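Local coordinates for protein glutathione s-transferase III (Zea mays, PDB 1AW9) that probably conjugates reduced glutathione to a wide range of hydrophobic electrophiles, certain herbicides among them, as part of detoxification, at residues A[14-19]-A[100-105]; A[20-25]-A[203-208]; A[183-186]-A[190-193]. All blocks are in the same frame, centred on the assembly; numbering follows the deposited sequence.

Contact 1 of 3, residues A[14-19]-A[100-105]; sequences VVRVAT and EVESHH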
loop_
_atom_site.group_PDB
_atom_site.type_symbol
_atom_site.label_atom_id
_atom_site.label_comp_id
_atom_site.label_asym_id
_atom_site.label_seq_id
_atom_site.Cartn_x
_atom_site.Cartn_y
_atom_site.Cartn_z
ATOM N N VAL A 14 25.101 -10.621 3.643
ATOM C CA VAL A 14 26.560 -10.734 3.777
ATOM C C VAL A 14 26.822 -12.182 4.173
ATOM O O VAL A 14 27.682 -12.839 3.603
ATOM C CB VAL A 14 27.128 -9.794 4.851
ATOM C CG1 VAL A 14 28.593 -10.147 5.194
ATOM C CG2 VAL A 14 27.042 -8.387 4.346
ATOM N N VAL A 15 26.010 -12.720 5.082
ATOM C CA VAL A 15 26.169 -14.110 5.491
ATOM C C VAL A 15 25.987 -15.099 4.325
ATOM O O VAL A 15 26.596 -16.159 4.334
ATOM C CB VAL A 15 25.250 -14.456 6.673
ATOM C CG1 VAL A 15 25.391 -15.947 7.065
ATOM C CG2 VAL A 15 25.574 -13.552 7.842
ATOM N N ARG A 16 25.174 -14.767 3.320
ATOM C CA ARG A 16 24.996 -15.656 2.177
ATOM C C ARG A 16 26.312 -15.813 1.417
ATOM O O ARG A 16 26.536 -16.834 0.739
ATOM C CB ARG A 16 23.947 -15.117 1.185
ATOM C CG ARG A 16 23.698 -16.045 -0.057
ATOM C CD ARG A 16 22.788 -15.492 -1.225
ATOM N NE ARG A 16 21.393 -15.343 -0.810
ATOM C CZ ARG A 16 20.853 -14.186 -0.430
ATOM N NH1 ARG A 16 21.579 -13.071 -0.463
ATOM N NH2 ARG A 16 19.681 -14.178 0.197
ATOM N N VAL A 17 27.120 -14.751 1.413
ATOM C CA VAL A 17 28.402 -14.779 0.691
ATOM C C VAL A 17 29.439 -15.505 1.530
ATOM O O VAL A 17 30.150 -16.347 1.016
ATOM C CB VAL A 17 28.907 -13.373 0.312
ATOM C CG1 VAL A 17 30.217 -13.482 -0.450
ATOM C CG2 VAL A 17 27.875 -12.680 -0.553
ATOM N N ALA A 18 29.490 -15.184 2.818
ATOM C CA ALA A 18 30.405 -15.820 3.750
ATOM C C ALA A 18 30.170 -17.346 3.670
ATOM O O ALA A 18 31.117 -18.139 3.655
ATOM C CB ALA A 18 30.135 -15.294 5.167
ATOM N N THR A 19 28.900 -17.743 3.566
ATOM C CA THR A 19 28.511 -19.142 3.459
ATOM C C THR A 19 29.315 -19.799 2.344
ATOM O O THR A 19 30.000 -20.790 2.559
ATOM C CB THR A 19 26.990 -19.282 3.154
ATOM O OG1 THR A 19 26.240 -18.841 4.285
ATOM C CG2 THR A 19 26.602 -20.700 2.886
ATOM N N GLU A 100 17.267 -19.769 -9.510
ATOM C CA GLU A 100 16.292 -18.745 -9.791
ATOM C C GLU A 100 15.080 -18.824 -8.836
ATOM O O GLU A 100 14.540 -17.786 -8.400
ATOM C CB GLU A 100 15.856 -18.873 -11.228
ATOM C CG GLU A 100 16.802 -18.230 -12.127
ATOM C CD GLU A 100 16.782 -16.706 -11.923
ATOM O OE1 GLU A 100 15.771 -16.071 -12.313
ATOM O OE2 GLU A 100 17.756 -16.150 -11.367
ATOM N N VAL A 101 14.630 -20.038 -8.510
ATOM C CA VAL A 101 13.507 -20.172 -7.585
ATOM C C VAL A 101 13.842 -19.466 -6.263
ATOM O O VAL A 101 13.010 -18.747 -5.703
ATOM C CB VAL A 101 13.124 -21.665 -7.334
ATOM C CG1 VAL A 101 12.104 -21.775 -6.213
ATOM C CG2 VAL A 101 12.544 -22.259 -8.591
ATOM N N GLU A 102 15.068 -19.643 -5.783
ATOM C CA GLU A 102 15.510 -19.028 -4.531
ATOM C C GLU A 102 15.482 -17.502 -4.633
ATOM O O GLU A 102 15.056 -16.815 -3.704
ATOM C CB GLU A 102 16.930 -19.494 -4.174
ATOM C CG GLU A 102 17.516 -18.943 -2.856
ATOM C CD GLU A 102 18.221 -17.580 -2.993
ATOM O OE1 GLU A 102 19.007 -17.404 -3.933
ATOM O OE2 GLU A 102 18.004 -16.670 -2.167
ATOM N N SER A 103 15.907 -17.001 -5.786
ATOM C CA SER A 103 16.010 -15.590 -6.076
ATOM C C SER A 103 14.657 -14.936 -6.216
ATOM O O SER A 103 14.449 -13.834 -5.698
ATOM C CB SER A 103 16.765 -15.451 -7.388
ATOM O OG SER A 103 17.392 -14.202 -7.511
ATOM N N HIS A 104 13.741 -15.616 -6.899
ATOM C CA HIS A 104 12.420 -15.074 -7.144
ATOM C C HIS A 104 11.264 -15.521 -6.299
ATOM O O HIS A 104 10.208 -14.885 -6.338
ATOM C CB HIS A 104 12.060 -15.260 -8.595
ATOM C CG HIS A 104 13.026 -14.588 -9.497
ATOM N ND1 HIS A 104 13.423 -13.279 -9.293
ATOM C CD2 HIS A 104 13.785 -15.063 -10.509
ATOM C CE1 HIS A 104 14.393 -12.980 -10.137
ATOM N NE2 HIS A 104 14.636 -14.045 -10.886
ATOM N N HIS A 105 11.411 -16.615 -5.570
ATOM C CA HIS A 105 10.313 -17.087 -4.745
ATOM C C HIS A 105 10.583 -17.197 -3.294
ATOM O O HIS A 105 9.712 -16.919 -2.478
ATOM C CB HIS A 105 9.828 -18.425 -5.237
ATOM C CG HIS A 105 9.186 -18.327 -6.551
ATOM N ND1 HIS A 105 9.879 -18.530 -7.722
ATOM C CD2 HIS A 105 7.945 -17.927 -6.902
ATOM C CE1 HIS A 105 9.088 -18.257 -8.739
ATOM N NE2 HIS A 105 7.908 -17.886 -8.269
HETATM O O HOH W 1 17.774 -16.358 0.560
#
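E102 OE2 meets the guanidinium of R16 both directly and through water. Water 1 donates to E102 OE2 at 2.8 Å and accepts from R16 NH2 at 2.9 Å, bridging a gap that the charges do not close themselves: R16 NH2 and E102 OE2 are 3.8 Å apart, a long salt bridge. The oxygen lies oblique to the guanidinium, whereas the water sits at its edge, in plane, and the carboxylate is turned 29° from the guanidinium. The two side chains advance from opposite directions. Both start with CG anti to the backbone N, chi1 -179° in each, an extended start that lets them bridge backbones whose nearest CA atoms, of R16 and E102, are 12.1 Å apart. The contact is thus an example of a domain interface joined by long polar side chains and a shared water, with little direct packing.

Each charged group has firmer partners beyond the pair. R16 NH1 bonds N13 OD1 and R16 NE bonds N167 O, while E102 OE1 forms a salt bridge with R68 NE. R68 NH2 also lies close to R16 NH2, and the E102 carboxylate that both arginines approach would probably balance their charges. N13 is among the residues inferred to bind glutathione, so the position of R16 is consistent with a second-shell role there.

Helix 12-23 of the thioredoxin-like domain here faces helix 92-122 of the helical domain. Helices 67-77 and 169-176 pack against side chains of 14-19, and on 100-105 H105 stacks on F51 of the second subunit.

Contact 2 of 3, residues A[20-25]-A[203-208]; sequences VLNEKG and FQKTVA
One direct hydrogen bond joins the segments: N22 ND2 donates to T206 OG1 at 2.7 Å, with an N-H...O angle of 155°. The hydroxyl oxygen lies close to the amide plane of N22, 13° out of it, so the bond favours one setting of the flat amide. T206 OG1 stands beside its own backbone N, a setting that turns it back toward A202 O, one turn earlier in its helix. The hydroxyl oxygen thus accepts a hydrogen bond from N22 while it also bonds A202 O of its own helix.

Water carries the second kind of link. Water 2 donates to N22 O at 2.7 Å and water 3 to N22 OD1 at 3.0 Å; both reach K205 NZ as well, though by weak bonds. The ammonium group itself, K205 NZ, stands 3.8 Å from N22 O, near the last turn of helix 12-23, where its charge would probably suit the carbonyls gathered at a helix C terminus. That end is closed by a Schellman motif: G25 has positive phi, and G25 N bonds N22 O at 2.8 Å. In the GST fold the C-terminal end of helix 12-23, in the thioredoxin-like domain, lies against helix 201-209, near the end of the chain.

Packing is the third kind. The methylenes of K205 run obliquely across the N22 amide, with K205 CD 3.7 Å from N22 OD1, and a bend at chi3 (-48°) turns the chain end toward the helix terminus. At the opposite border of the contact E23 OE2 comes no closer than 4.4 Å to F203 N; the polar end of E23 is engaged instead by R200, in a salt bridge, and by T83. The ring of F203 packs against W194 and V198 of helix 188-199.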
loop_
_atom_site.group_PDB
_atom_site.type_symbol
_atom_site.label_atom_id
_atom_site.label_comp_id
_atom_site.label_asym_id
_atom_site.label_seq_id
_atom_site.Cartn_x
_atom_site.Cartn_y
_atom_site.Cartn_z
ATOM N N VAL A 20 29.254 -19.228 1.154
ATOM C CA VAL A 20 29.966 -19.780 0.035
ATOM C C VAL A 20 31.490 -19.659 0.188
ATOM O O VAL A 20 32.210 -20.569 -0.211
ATOM C CB VAL A 20 29.429 -19.187 -1.280
ATOM C CG1 VAL A 20 30.350 -19.458 -2.432
ATOM C CG2 VAL A 20 28.095 -19.813 -1.590
ATOM N N LEU A 21 31.992 -18.612 0.837
ATOM C CA LEU A 21 33.447 -18.487 0.994
ATOM C C LEU A 21 34.007 -19.580 1.920
ATOM O O LEU A 21 35.068 -20.134 1.645
ATOM C CB LEU A 21 33.864 -17.089 1.473
ATOM C CG LEU A 21 33.556 -15.858 0.579
ATOM C CD1 LEU A 21 33.893 -14.601 1.311
ATOM C CD2 LEU A 21 34.275 -15.869 -0.728
ATOM N N ASN A 22 33.285 -19.929 2.982
ATOM C CA ASN A 22 33.749 -20.984 3.870
ATOM C C ASN A 22 33.671 -22.348 3.216
ATOM O O ASN A 22 34.530 -23.182 3.427
ATOM C CB ASN A 22 32.961 -20.996 5.147
ATOM C CG ASN A 22 33.239 -19.803 5.954
ATOM O OD1 ASN A 22 34.381 -19.399 6.062
ATOM N ND2 ASN A 22 32.200 -19.174 6.488
ATOM N N GLU A 23 32.650 -22.601 2.413
ATOM C CA GLU A 23 32.550 -23.899 1.774
ATOM C C GLU A 23 33.793 -24.117 0.931
ATOM O O GLU A 23 34.372 -25.184 0.956
ATOM C CB GLU A 23 31.300 -23.981 0.904
ATOM C CG GLU A 23 30.010 -24.174 1.671
ATOM C CD GLU A 23 29.812 -25.601 2.190
ATOM O OE1 GLU A 23 30.469 -26.535 1.689
ATOM O OE2 GLU A 23 28.984 -25.806 3.093
ATOM N N LYS A 24 34.162 -23.101 0.157
ATOM C CA LYS A 24 35.331 -23.119 -0.719
ATOM C C LYS A 24 36.626 -22.997 0.107
ATOM O O LYS A 24 37.731 -23.070 -0.432
ATOM C CB LYS A 24 35.238 -21.942 -1.702
ATOM C CG LYS A 24 34.226 -22.150 -2.814
ATOM C CD LYS A 24 34.874 -22.951 -3.904
ATOM C CE LYS A 24 33.880 -23.749 -4.671
ATOM N NZ LYS A 24 34.582 -24.805 -5.441
ATOM N N GLY A 25 36.473 -22.805 1.415
ATOM C CA GLY A 25 37.611 -22.650 2.291
ATOM C C GLY A 25 38.540 -21.495 1.917
ATOM O O GLY A 25 39.738 -21.535 2.232
ATOM N N PHE A 203 29.199 -24.490 7.255
ATOM C CA PHE A 203 28.122 -23.694 7.779
ATOM C C PHE A 203 28.297 -23.404 9.235
ATOM O O PHE A 203 27.987 -22.309 9.680
ATOM C CB PHE A 203 26.754 -24.295 7.520
ATOM C CG PHE A 203 25.663 -23.280 7.643
ATOM C CD1 PHE A 203 25.700 -22.112 6.872
ATOM C CD2 PHE A 203 24.677 -23.414 8.590
ATOM C CE1 PHE A 203 24.775 -21.099 7.058
ATOM C CE2 PHE A 203 23.738 -22.402 8.789
ATOM C CZ PHE A 203 23.787 -21.243 8.025
ATOM N N GLN A 204 28.834 -24.371 9.973
ATOM C CA GLN A 204 29.079 -24.236 11.410
ATOM C C GLN A 204 30.000 -23.082 11.685
ATOM O O GLN A 204 29.820 -22.345 12.663
ATOM C CB GLN A 204 29.707 -25.512 11.956
ATOM C CG GLN A 204 28.694 -26.598 12.178
ATOM C CD GLN A 204 27.551 -26.061 12.998
ATOM O OE1 GLN A 204 27.684 -25.884 14.212
ATOM N NE2 GLN A 204 26.452 -25.698 12.337
ATOM N N LYS A 205 30.983 -22.939 10.797
ATOM C CA LYS A 205 31.992 -21.881 10.865
ATOM C C LYS A 205 31.299 -20.541 10.645
ATOM O O LYS A 205 31.413 -19.610 11.461
ATOM C CB LYS A 205 33.053 -22.107 9.769
ATOM C CG LYS A 205 34.444 -21.451 9.985
ATOM C CD LYS A 205 35.388 -21.657 8.763
ATOM C CE LYS A 205 35.421 -23.134 8.288
ATOM N NZ LYS A 205 35.971 -23.322 6.891
ATOM N N THR A 206 30.545 -20.473 9.552
ATOM C CA THR A 206 29.799 -19.273 9.197
ATOM C C THR A 206 28.944 -18.783 10.369
ATOM O O THR A 206 29.057 -17.644 10.782
ATOM C CB THR A 206 28.886 -19.547 7.995
ATOM O OG1 THR A 206 29.664 -20.107 6.928
ATOM C CG2 THR A 206 28.217 -18.244 7.529
ATOM N N VAL A 207 28.108 -19.657 10.907
ATOM C CA VAL A 207 27.250 -19.302 12.024
ATOM C C VAL A 207 28.084 -18.769 13.172
ATOM O O VAL A 207 27.698 -17.808 13.844
ATOM C CB VAL A 207 26.438 -20.530 12.543
ATOM C CG1 VAL A 207 25.857 -20.240 13.914
ATOM C CG2 VAL A 207 25.312 -20.885 11.579
ATOM N N ALA A 208 29.212 -19.431 13.410
ATOM C CA ALA A 208 30.131 -19.054 14.476
ATOM C C ALA A 208 30.602 -17.605 14.388
ATOM O O ALA A 208 30.862 -16.966 15.417
ATOM C CB ALA A 208 31.321 -19.972 14.462
HETATM O O HOH W 2 36.256 -25.085 4.401
HETATM O O HOH W 3 36.875 -20.704 4.914
#

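Contact 3 of 3, residues A[183-186]-A[190-193]; sequences LVAA and VKAW
V190, the partner of V184 across this contact, sets its carbonyl oxygen at the edge of the W193 indole, in the ring plane; W193 CE3 is the ring atom there, 3.7 Å from V190 O. The ring of H168 makes an edge-to-face pair with the indole, and W193 NE1 bonds D165 OD2. With its nitrogen satisfied in this way, the buried ring is held by both H168 and D165.

The valine pair makes the apolar side-chain contact. V184 CG1 and V190 CG1 approach to 4.1 Å, the two side chains crossing at about a right angle. V184 CG1 is also 4.1 Å from K191 CA, so a single methyl covers both the neighbouring valine and the backbone after it.

Further out, the aliphatic part of K191 lies along the backbone carbonyls of V184 and A185. K191 CB is 3.7 Å from V184 O and K191 CD 3.3 Å from A185 O, an approach of methylenes to carbonyl oxygens. The chain is extended as far as chi3 (165°), then bends at chi4, taking NZ away from A185 toward a long, weak ion pair with E195. With an alanine at K191 the methylenes beyond CB are gone, and A185 would probably lose its cover while E195 lost a distant charge.

The arrangement joins two successive helices of the GST C-terminal domain, 182-185 and 188-199, packed against each other across a short connection. Helix 129-152 packs against L183, V190 and W193, and helix 169-176 against V184 and W193.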
loop_
_atom_site.group_PDB
_atom_site.type_symbol
_atom_site.label_atom_id
_atom_site.label_comp_id
_atom_site.label_asym_id
_atom_site.label_seq_id
_atom_site.Cartn_x
_atom_site.Cartn_y
_atom_site.Cartn_z
ATOM N N LEU A 183 7.216 -22.585 9.511
ATOM C CA LEU A 183 6.995 -22.805 8.085
ATOM C C LEU A 183 7.941 -23.893 7.591
ATOM O O LEU A 183 7.596 -24.703 6.732
ATOM C CB LEU A 183 7.202 -21.490 7.309
ATOM C CG LEU A 183 6.159 -20.398 7.606
ATOM C CD1 LEU A 183 6.629 -19.054 7.103
ATOM C CD2 LEU A 183 4.815 -20.768 7.009
ATOM N N VAL A 184 9.129 -23.920 8.179
ATOM C CA VAL A 184 10.129 -24.907 7.820
ATOM C C VAL A 184 9.916 -26.188 8.600
ATOM O O VAL A 184 9.846 -27.277 8.028
ATOM C CB VAL A 184 11.571 -24.388 8.095
ATOM C CG1 VAL A 184 12.597 -25.544 8.057
ATOM C CG2 VAL A 184 11.935 -23.322 7.074
ATOM N N ALA A 185 9.772 -26.048 9.906
ATOM C CA ALA A 185 9.605 -27.206 10.755
ATOM C C ALA A 185 8.427 -28.105 10.387
ATOM O O ALA A 185 8.532 -29.324 10.398
ATOM C CB ALA A 185 9.512 -26.770 12.212
ATOM N N ALA A 186 7.333 -27.500 9.980
ATOM C CA ALA A 186 6.143 -28.241 9.669
ATOM C C ALA A 186 6.207 -29.004 8.379
ATOM O O ALA A 186 5.259 -29.693 8.013
ATOM C CB ALA A 186 4.977 -27.294 9.638
ATOM N N VAL A 190 11.568 -30.390 4.045
ATOM C CA VAL A 190 12.206 -29.089 4.086
ATOM C C VAL A 190 13.032 -29.094 5.361
ATOM O O VAL A 190 14.233 -28.836 5.307
ATOM C CB VAL A 190 11.190 -27.941 4.068
ATOM C CG1 VAL A 190 11.917 -26.582 4.117
ATOM C CG2 VAL A 190 10.367 -28.035 2.786
ATOM N N LYS A 191 12.418 -29.517 6.471
ATOM C CA LYS A 191 13.078 -29.597 7.778
ATOM C C LYS A 191 14.350 -30.476 7.769
ATOM O O LYS A 191 15.417 -30.046 8.229
ATOM C CB LYS A 191 12.080 -30.106 8.812
ATOM C CG LYS A 191 12.590 -30.084 10.216
ATOM C CD LYS A 191 11.472 -30.524 11.112
ATOM C CE LYS A 191 11.959 -30.887 12.496
ATOM N NZ LYS A 191 12.703 -32.192 12.471
ATOM N N ALA A 192 14.245 -31.696 7.242
ATOM C CA ALA A 192 15.400 -32.592 7.143
ATOM C C ALA A 192 16.501 -31.908 6.313
ATOM O O ALA A 192 17.659 -31.818 6.728
ATOM C CB ALA A 192 14.975 -33.867 6.470
ATOM N N TRP A 193 16.112 -31.402 5.146
ATOM C CA TRP A 193 17.019 -30.710 4.236
ATOM C C TRP A 193 17.742 -29.577 4.935
ATOM O O TRP A 193 18.945 -29.418 4.785
ATOM C CB TRP A 193 16.232 -30.194 3.042
ATOM C CG TRP A 193 16.951 -29.217 2.163
ATOM C CD1 TRP A 193 17.984 -29.483 1.316
ATOM C CD2 TRP A 193 16.592 -27.842 1.938
ATOM N NE1 TRP A 193 18.281 -28.371 0.559
ATOM C CE2 TRP A 193 17.434 -27.349 0.916
ATOM C CE3 TRP A 193 15.625 -26.981 2.490
ATOM C CZ2 TRP A 193 17.337 -26.029 0.427
ATOM C CZ3 TRP A 193 15.531 -25.659 1.999
ATOM C CH2 TRP A 193 16.385 -25.205 0.981
#

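In the fold
From the N terminus, helix 12-23 supplies the first segments of contacts 1 and 2 in turn. Contact 1 closes a loop of 80 residues by reaching helix 92-122, which ties the thioredoxin-like domain to the helical one; contact 2 closes a much longer loop of 177 residues at helix 201-209. Their segments alternate along the chain, so the two loops cross, and they touch where V15 and T19 pack against T206. Contact 3 is local, closing a loop of three residues between segments 183-186 and 190-193, on helices 182-185 and 188-199. It falls within the long span of contact 2 and after contact 1, with no direct touch to either.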